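Local coordinates for protein ULam111 (Flavobacterium sp., PDB 5WUT) that is a laminarinase of glycoside hydrolase family 16, probably cutting the beta-1,3-glucosidic bonds of the storage glucan laminarin, at residues F184-T187 with A192-P195. Residues are numbered along the deposited sequence; the frame is centred on the assembly and turned at random.
Sequences FNPT and AIWP
W194 brings the CE3-CZ3 side of its six-membered ring up to F184 and P186, and the three side chains illustrate how a loop can fold back on itself with apolar side chains meeting across it. CZ3 of W194 lies 3.8 Å from CD2 of F184. The phenyl carbon sits near the plane of the indole, at its rim, whereas CZ3 reaches the phenyl ring obliquely, so the two rings are not stacked. P186 touches both rings: its CD stands over the centre of one face of F184, 3.5 Å above the plane, and also lies 3.9 Å from CE3 of W194. With CG anti to the backbone N (chi1 -174°), the W194 indole extends from its own backbone to the proline. I193 completes the cluster by a single branch, its CG2 methyl, which meets CG of P186 at 3.6 Å, while the carbonyl O of I193 lies at the edge of the F184 ring, 3.9 Å from CE2. Were F184 replaced by an alanine, the face over which CD of P186 stands would be lost, and CZ3 of W194 is likely to be left beside a gap. In the beta-jelly roll of family 16, this loop links strand 179-184 to strand 200-208, and the contact ties F184, at the end of strand 179-184, to the loop's later part; the centre of the contact lies about 20 Å from the centre of the chain. The far end of the indole is fixed separately, since NE1 of W194 hydrogen-bonds to OD1 of D197. K189, between the two segments, makes a cation-pi contact with the same indole and donates a hydrogen bond from NZ to the carbonyl O of P186, thereby linking the two halves of the loop a second time.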
loop_
_atom_site.group_PDB
_atom_site.type_symbol
_atom_site.label_atom_id
_atom_site.label_comp_id
_atom_site.label_asym_id
_atom_site.label_seq_id
_atom_site.Cartn_x
_atom_site.Cartn_y
_atom_site.Cartn_z
ATOM N N PHE A 184 -14.693 3.947 -0.086
ATOM C CA PHE A 184 -16.112 3.907 0.250
ATOM C C PHE A 184 -16.816 4.852 -0.708
ATOM O O PHE A 184 -16.516 6.051 -0.760
ATOM C CB PHE A 184 -16.345 4.300 1.720
ATOM C CG PHE A 184 -17.794 4.282 2.148
ATOM C CD1 PHE A 184 -18.540 3.117 2.078
ATOM C CD2 PHE A 184 -18.390 5.430 2.662
ATOM C CE1 PHE A 184 -19.873 3.098 2.482
ATOM C CE2 PHE A 184 -19.717 5.422 3.073
ATOM C CZ PHE A 184 -20.458 4.251 2.987
ATOM N N ASN A 185 -17.717 4.292 -1.507
ATOM C CA ASN A 185 -18.438 5.052 -2.511
ATOM C C ASN A 185 -19.825 4.469 -2.681
ATOM O O ASN A 185 -20.094 3.757 -3.649
ATOM C CB ASN A 185 -17.678 5.034 -3.845
ATOM C CG ASN A 185 -18.337 5.893 -4.911
ATOM O OD1 ASN A 185 -19.463 6.358 -4.745
ATOM N ND2 ASN A 185 -17.630 6.107 -6.015
ATOM N N PRO A 186 -20.711 4.754 -1.733
ATOM C CA PRO A 186 -22.075 4.231 -1.862
ATOM C C PRO A 186 -22.877 4.964 -2.930
ATOM O O PRO A 186 -22.740 6.169 -3.083
ATOM C CB PRO A 186 -22.666 4.470 -0.473
ATOM C CG PRO A 186 -21.889 5.644 0.076
ATOM C CD PRO A 186 -20.496 5.473 -0.462
ATOM N N THR A 187 -23.737 4.240 -3.638
ATOM C CA THR A 187 -24.516 4.837 -4.713
ATOM C C THR A 187 -25.676 5.626 -4.115
ATOM O O THR A 187 -26.132 6.617 -4.683
ATOM C CB THR A 187 -25.046 3.771 -5.683
ATOM O OG1 THR A 187 -25.737 2.762 -4.940
ATOM C CG2 THR A 187 -23.888 3.130 -6.443
ATOM N N ALA A 192 -27.954 9.230 6.348
ATOM C CA ALA A 192 -27.683 8.064 7.185
ATOM C C ALA A 192 -26.480 7.293 6.663
ATOM O O ALA A 192 -25.673 6.778 7.435
ATOM C CB ALA A 192 -28.909 7.155 7.258
ATOM N N ILE A 193 -26.368 7.216 5.342
ATOM C CA ILE A 193 -25.273 6.502 4.691
ATOM C C ILE A 193 -24.065 7.411 4.483
ATOM O O ILE A 193 -22.913 6.981 4.598
ATOM C CB ILE A 193 -25.759 5.933 3.343
ATOM C CG1 ILE A 193 -26.752 4.808 3.607
ATOM C CG2 ILE A 193 -24.604 5.426 2.488
ATOM C CD1 ILE A 193 -27.498 4.360 2.382
ATOM N N TRP A 194 -24.340 8.683 4.221
ATOM C CA TRP A 194 -23.300 9.623 3.810
ATOM C C TRP A 194 -23.472 10.979 4.467
ATOM O O TRP A 194 -24.009 11.910 3.859
ATOM C CB TRP A 194 -23.314 9.770 2.280
ATOM C CG TRP A 194 -22.195 10.594 1.687
ATOM C CD1 TRP A 194 -22.236 11.918 1.368
ATOM C CD2 TRP A 194 -20.895 10.128 1.300
ATOM N NE1 TRP A 194 -21.039 12.314 0.813
ATOM C CE2 TRP A 194 -20.199 11.232 0.766
ATOM C CE3 TRP A 194 -20.251 8.890 1.359
ATOM C CZ2 TRP A 194 -18.887 11.136 0.294
ATOM C CZ3 TRP A 194 -18.951 8.793 0.889
ATOM C CH2 TRP A 194 -18.283 9.916 0.365
ATOM N N PRO A 195 -23.031 11.091 5.723
ATOM C CA PRO A 195 -23.035 12.380 6.416
ATOM C C PRO A 195 -21.809 13.219 6.056
ATOM O O PRO A 195 -21.419 14.067 6.858
ATOM C CB PRO A 195 -22.983 11.977 7.889
ATOM C CG PRO A 195 -22.183 10.683 7.860
ATOM C CD PRO A 195 -22.661 9.982 6.623
#